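Local coordinates for protein multicopper oxidase (Uncultured bacterium, PDB 4E9X) that probably oxidises substrates at a mononuclear copper site and passes the electrons to a copper cluster that reduces dioxygen to water, at residues F28-Q40 and L301-G315. Residues are numbered along the deposited sequence; the frame is centred on the assembly and turned at random.
Sequences FNGQVPGPLIHVQ and LKQGYGMFDHDGFKG
Leu36 to His38 pair with Gly306 to Phe308 as antiparallel beta strands, adding the short strand 306-308, near the C-terminal end of the chain, to the edge of a cupredoxin-domain sheet next to 36-40. Four backbone hydrogen bonds fix the register: Leu36 and Phe308 each donate to the other's O, as do His38 and Gly306. On the N-terminal side of Pro35 the segments leave this pairing and meet again at a single bridge, Gln31 with Lys314, from which the Gln31 side chain runs back along 301-315. Its CB lies 3.3 Å from Phe313 O. With CG wedged between its own N and carbonyl carbon (chi1 53°), the extended chain brings CD to 3.6 Å from His310 N, and OE1 accepts His310 N at 2.9 Å, the donor slightly tilted from the carbonyl plane. A water also donates to OE1, while NE2 donates to Pro33 O, 2.9 Å away and close to the amide plane, and meets the edge of the Phe313 ring. With an alanine here, His310 N would probably lose this acceptor and Pro33 O its amide donor. Pro33, preceded by a cis peptide, sets CD over the centre of the Phe313 ring, 3.6 Å from its centroid; His310 CD2 covers the opposite face. At the other end the His38 ring is held between Leu301 CD2 over one face and the edge of Tyr305 toward the other, ring planes 78° apart. Asp125, on strand 119-125, hydrogen-bonds to both: OD1 pairs with His38 NE2 and OD2 with Tyr305 OH. In the type I' turn from Phe28 to Gln31, Asn29 ND2 donates to the syn lone pair of Asp309 OD1 at 2.9 Å, almost straight at 173°, with amide and carboxylate steeply turned against each other.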
loop_
_atom_site.group_PDB
_atom_site.type_symbol
_atom_site.label_atom_id
_atom_site.label_comp_id
_atom_site.label_asym_id
_atom_site.label_seq_id
_atom_site.Cartn_x
_atom_site.Cartn_y
_atom_site.Cartn_z
ATOM N N PHE A 28 -20.749 -12.498 -14.275
ATOM C CA PHE A 28 -22.024 -12.683 -13.603
ATOM C C PHE A 28 -23.088 -11.961 -14.436
ATOM O O PHE A 28 -22.933 -10.795 -14.790
ATOM C CB PHE A 28 -21.945 -12.133 -12.178
ATOM C CG PHE A 28 -21.039 -12.965 -11.254
ATOM C CD1 PHE A 28 -21.366 -14.288 -10.978
ATOM C CD2 PHE A 28 -19.899 -12.418 -10.714
ATOM C CE1 PHE A 28 -20.562 -15.097 -10.163
ATOM C CE2 PHE A 28 -19.131 -13.184 -9.871
ATOM C CZ PHE A 28 -19.451 -14.527 -9.564
ATOM N N ASN A 29 -24.146 -12.690 -14.789
ATOM C CA ASN A 29 -25.194 -12.235 -15.694
ATOM C C ASN A 29 -24.559 -11.681 -16.958
ATOM O O ASN A 29 -25.132 -10.770 -17.603
ATOM C CB ASN A 29 -26.115 -11.216 -15.029
ATOM C CG ASN A 29 -27.043 -11.838 -14.009
ATOM O OD1 ASN A 29 -26.955 -13.033 -13.719
ATOM N ND2 ASN A 29 -27.952 -11.040 -13.464
ATOM N N GLY A 30 -23.421 -12.198 -17.387
ATOM C CA GLY A 30 -22.839 -11.789 -18.643
ATOM C C GLY A 30 -22.313 -10.366 -18.660
ATOM O O GLY A 30 -22.193 -9.760 -19.711
ATOM N N GLN A 31 -21.931 -9.822 -17.477
ATOM C CA GLN A 31 -21.431 -8.442 -17.476
ATOM C C GLN A 31 -20.280 -8.344 -16.455
ATOM O O GLN A 31 -20.219 -9.145 -15.509
ATOM C CB GLN A 31 -22.535 -7.450 -17.109
ATOM C CG GLN A 31 -23.278 -7.773 -15.785
ATOM C CD GLN A 31 -24.204 -6.615 -15.432
ATOM O OE1 GLN A 31 -25.309 -6.510 -15.988
ATOM N NE2 GLN A 31 -23.767 -5.764 -14.520
ATOM N N VAL A 32 -19.422 -7.327 -16.651
ATOM C CA VAL A 32 -18.345 -7.004 -15.728
ATOM C C VAL A 32 -18.341 -5.476 -15.568
ATOM O O VAL A 32 -18.222 -4.827 -16.625
ATOM C CB VAL A 32 -16.968 -7.459 -16.151
ATOM C CG1 VAL A 32 -15.968 -7.122 -15.045
ATOM C CG2 VAL A 32 -16.973 -8.995 -16.430
ATOM N N PRO A 33 -18.476 -4.863 -14.394
ATOM C CA PRO A 33 -18.781 -5.483 -13.106
ATOM C C PRO A 33 -20.094 -6.297 -13.150
ATOM O O PRO A 33 -20.958 -6.087 -14.026
ATOM C CB PRO A 33 -19.055 -4.262 -12.236
ATOM C CG PRO A 33 -18.298 -3.106 -12.855
ATOM C CD PRO A 33 -18.348 -3.387 -14.332
ATOM N N GLY A 34 -20.183 -7.259 -12.258
ATOM C CA GLY A 34 -21.404 -8.026 -12.094
ATOM C C GLY A 34 -22.540 -7.092 -11.661
ATOM O O GLY A 34 -22.364 -5.906 -11.326
ATOM N N PRO A 35 -23.767 -7.640 -11.643
ATOM C CA PRO A 35 -24.956 -6.872 -11.220
ATOM C C PRO A 35 -24.800 -6.275 -9.831
ATOM O O PRO A 35 -24.185 -6.832 -8.911
ATOM C CB PRO A 35 -26.078 -7.911 -11.239
ATOM C CG PRO A 35 -25.575 -8.910 -12.236
ATOM C CD PRO A 35 -24.087 -9.053 -11.994
ATOM N N LEU A 36 -25.369 -5.074 -9.692
ATOM C CA LEU A 36 -25.458 -4.474 -8.385
ATOM C C LEU A 36 -26.524 -5.193 -7.559
ATOM O O LEU A 36 -27.678 -5.350 -8.001
ATOM C CB LEU A 36 -25.902 -2.998 -8.527
ATOM C CG LEU A 36 -26.361 -2.286 -7.237
ATOM C CD1 LEU A 36 -25.221 -2.108 -6.227
ATOM C CD2 LEU A 36 -26.921 -0.896 -7.620
ATOM N N ILE A 37 -26.210 -5.572 -6.325
ATOM C CA ILE A 37 -27.191 -6.091 -5.369
ATOM C C ILE A 37 -27.289 -5.043 -4.274
ATOM O O ILE A 37 -26.282 -4.686 -3.664
ATOM C CB ILE A 37 -26.791 -7.493 -4.844
ATOM C CG1 ILE A 37 -26.655 -8.499 -5.959
ATOM C CG2 ILE A 37 -27.783 -7.903 -3.757
ATOM C CD1 ILE A 37 -26.066 -9.855 -5.511
ATOM N N HIS A 38 -28.468 -4.528 -4.049
ATOM C CA HIS A 38 -28.687 -3.414 -3.122
ATOM C C HIS A 38 -29.820 -3.831 -2.199
ATOM O O HIS A 38 -30.955 -4.023 -2.646
ATOM C CB HIS A 38 -29.001 -2.137 -3.920
ATOM C CG HIS A 38 -28.977 -0.906 -3.097
ATOM N ND1 HIS A 38 -29.379 0.335 -3.587
ATOM C CD2 HIS A 38 -28.551 -0.644 -1.821
ATOM C CE1 HIS A 38 -29.197 1.252 -2.636
ATOM N NE2 HIS A 38 -28.726 0.715 -1.569
ATOM N N VAL A 39 -29.519 -3.996 -0.924
ATOM C CA VAL A 39 -30.493 -4.467 0.062
ATOM C C VAL A 39 -30.395 -3.622 1.312
ATOM O O VAL A 39 -29.518 -2.740 1.396
ATOM C CB VAL A 39 -30.281 -5.958 0.361
ATOM C CG1 VAL A 39 -30.368 -6.813 -0.911
ATOM C CG2 VAL A 39 -28.967 -6.292 1.076
ATOM N N GLN A 40 -31.301 -3.881 2.258
ATOM C CA GLN A 40 -31.298 -3.181 3.546
ATOM C C GLN A 40 -30.743 -4.053 4.656
ATOM O O GLN A 40 -30.931 -5.292 4.638
ATOM C CB GLN A 40 -32.756 -2.815 3.894
ATOM C CG GLN A 40 -32.913 -1.831 5.022
ATOM C CD GLN A 40 -34.345 -1.293 5.039
ATOM O OE1 GLN A 40 -35.325 -1.896 4.593
ATOM N NE2 GLN A 40 -34.478 -0.088 5.578
ATOM N N LEU A 301 -28.403 2.808 -8.305
ATOM C CA LEU A 301 -28.403 2.991 -6.859
ATOM C C LEU A 301 -29.604 3.785 -6.385
ATOM O O LEU A 301 -29.893 3.697 -5.179
ATOM C CB LEU A 301 -27.095 3.672 -6.421
ATOM C CG LEU A 301 -25.941 2.682 -6.386
ATOM C CD1 LEU A 301 -24.597 3.384 -6.396
ATOM C CD2 LEU A 301 -25.988 1.815 -5.107
ATOM N N LYS A 302 -30.312 4.527 -7.239
ATOM C CA LYS A 302 -31.490 5.303 -6.867
ATOM C C LYS A 302 -32.771 4.530 -7.067
ATOM O O LYS A 302 -33.855 5.067 -6.720
ATOM C CB LYS A 302 -31.582 6.533 -7.807
ATOM C CG LYS A 302 -30.444 7.500 -7.602
ATOM C CD LYS A 302 -30.944 8.817 -8.198
ATOM C CE LYS A 302 -30.326 8.925 -9.571
ATOM N NZ LYS A 302 -29.427 10.138 -9.502
ATOM N N GLN A 303 -32.677 3.314 -7.653
ATOM C CA GLN A 303 -33.925 2.671 -8.105
ATOM C C GLN A 303 -34.496 1.653 -7.148
ATOM O O GLN A 303 -35.309 0.836 -7.587
ATOM C CB GLN A 303 -33.624 2.050 -9.495
ATOM C CG GLN A 303 -33.406 3.145 -10.557
ATOM C CD GLN A 303 -32.874 2.643 -11.875
ATOM O OE1 GLN A 303 -32.700 1.430 -12.002
ATOM N NE2 GLN A 303 -32.617 3.545 -12.831
ATOM N N GLY A 304 -34.146 1.726 -5.877
ATOM C CA GLY A 304 -34.740 0.858 -4.839
ATOM C C GLY A 304 -33.928 -0.426 -4.665
ATOM O O GLY A 304 -32.905 -0.741 -5.299
ATOM N N TYR A 305 -34.402 -1.196 -3.676
ATOM C CA TYR A 305 -33.681 -2.424 -3.403
ATOM C C TYR A 305 -33.902 -3.461 -4.479
ATOM O O TYR A 305 -34.981 -3.478 -5.082
ATOM C CB TYR A 305 -34.106 -2.977 -2.020
ATOM C CG TYR A 305 -33.789 -1.927 -0.953
ATOM C CD1 TYR A 305 -32.466 -1.510 -0.799
ATOM C CD2 TYR A 305 -34.763 -1.344 -0.131
ATOM C CE1 TYR A 305 -32.127 -0.548 0.153
ATOM C CE2 TYR A 305 -34.428 -0.381 0.831
ATOM C CZ TYR A 305 -33.102 -0.002 0.952
ATOM O OH TYR A 305 -32.703 0.956 1.892
ATOM N N GLY A 306 -32.930 -4.317 -4.702
ATOM C CA GLY A 306 -33.030 -5.370 -5.695
ATOM C C GLY A 306 -31.695 -5.659 -6.349
ATOM O O GLY A 306 -30.640 -5.274 -5.814
ATOM N N MET A 307 -31.733 -6.336 -7.486
ATOM C CA MET A 307 -30.536 -6.693 -8.242
ATOM C C MET A 307 -30.652 -6.042 -9.625
ATOM O O MET A 307 -31.700 -6.136 -10.317
ATOM C CB MET A 307 -30.285 -8.193 -8.320
ATOM C CG MET A 307 -29.152 -8.520 -9.326
ATOM S SD MET A 307 -28.960 -10.343 -9.470
ATOM C CE MET A 307 -27.956 -10.640 -8.069
ATOM N N PHE A 308 -29.613 -5.326 -10.057
ATOM C CA PHE A 308 -29.658 -4.506 -11.243
ATOM C C PHE A 308 -28.531 -4.849 -12.190
ATOM O O PHE A 308 -27.346 -4.734 -11.861
ATOM C CB PHE A 308 -29.524 -2.984 -10.897
ATOM C CG PHE A 308 -30.618 -2.521 -9.976
ATOM C CD1 PHE A 308 -31.722 -1.871 -10.522
ATOM C CD2 PHE A 308 -30.524 -2.741 -8.610
ATOM C CE1 PHE A 308 -32.753 -1.444 -9.705
ATOM C CE2 PHE A 308 -31.596 -2.340 -7.823
ATOM C CZ PHE A 308 -32.694 -1.678 -8.362
ATOM N N ASP A 309 -28.930 -5.285 -13.387
ATOM C CA ASP A 309 -27.987 -5.435 -14.501
ATOM C C ASP A 309 -27.715 -4.069 -15.128
ATOM O O ASP A 309 -28.436 -3.087 -14.869
ATOM C CB ASP A 309 -28.480 -6.374 -15.599
ATOM C CG ASP A 309 -28.559 -7.840 -15.228
ATOM O OD1 ASP A 309 -28.259 -8.219 -14.099
ATOM O OD2 ASP A 309 -29.001 -8.637 -16.114
ATOM N N HIS A 310 -26.674 -3.996 -15.937
ATOM C CA HIS A 310 -26.428 -2.764 -16.650
ATOM C C HIS A 310 -25.833 -3.123 -18.013
ATOM O O HIS A 310 -24.763 -3.765 -18.115
ATOM C CB HIS A 310 -25.476 -1.831 -15.898
ATOM C CG HIS A 310 -25.148 -0.596 -16.704
ATOM N ND1 HIS A 310 -26.140 0.105 -17.369
ATOM C CD2 HIS A 310 -23.962 0.024 -16.883
ATOM C CE1 HIS A 310 -25.533 1.143 -17.964
ATOM N NE2 HIS A 310 -24.228 1.105 -17.703
ATOM N N ASP A 311 -26.532 -2.685 -19.085
ATOM C CA ASP A 311 -26.062 -3.102 -20.395
ATOM C C ASP A 311 -24.753 -2.448 -20.779
ATOM O O ASP A 311 -24.050 -2.992 -21.617
ATOM C CB ASP A 311 -27.124 -2.852 -21.484
ATOM C CG ASP A 311 -27.684 -1.458 -21.546
ATOM O OD1 ASP A 311 -27.015 -0.513 -21.044
ATOM O OD2 ASP A 311 -28.835 -1.299 -22.033
ATOM N N GLY A 312 -24.324 -1.337 -20.169
ATOM C CA GLY A 312 -23.001 -0.774 -20.499
ATOM C C GLY A 312 -21.893 -1.682 -20.041
ATOM O O GLY A 312 -20.751 -1.495 -20.460
ATOM N N PHE A 313 -22.198 -2.650 -19.169
ATOM C CA PHE A 313 -21.167 -3.578 -18.661
ATOM C C PHE A 313 -21.270 -4.939 -19.324
ATOM O O PHE A 313 -20.455 -5.831 -19.011
ATOM C CB PHE A 313 -21.381 -3.780 -17.156
ATOM C CG PHE A 313 -21.212 -2.505 -16.329
ATOM C CD1 PHE A 313 -20.419 -1.466 -16.743
ATOM C CD2 PHE A 313 -21.853 -2.437 -15.102
ATOM C CE1 PHE A 313 -20.279 -0.373 -15.897
ATOM C CE2 PHE A 313 -21.716 -1.331 -14.260
ATOM C CZ PHE A 313 -20.883 -0.276 -14.666
ATOM N N LYS A 314 -22.234 -5.169 -20.208
ATOM C CA LYS A 314 -22.415 -6.493 -20.808
ATOM C C LYS A 314 -21.387 -6.850 -21.881
ATOM O O LYS A 314 -20.978 -5.973 -22.658
ATOM C CB LYS A 314 -23.805 -6.579 -21.474
ATOM C CG LYS A 314 -24.898 -6.716 -20.396
ATOM C CD LYS A 314 -26.213 -6.585 -21.166
ATOM C CE LYS A 314 -27.450 -6.652 -20.346
ATOM N NZ LYS A 314 -27.632 -8.074 -20.011
ATOM N N GLY A 315 -20.969 -8.134 -21.888
ATOM C CA GLY A 315 -20.051 -8.584 -22.942
ATOM C C GLY A 315 -20.848 -9.342 -24.000
ATOM O O GLY A 315 -22.074 -9.506 -23.958
HETATM O O HOH W 1 -26.170 -8.266 -17.725
HETATM O O HOH W 2 -23.711 -10.076 -22.067
HETATM O O HOH W 3 -30.589 0.364 -5.894
#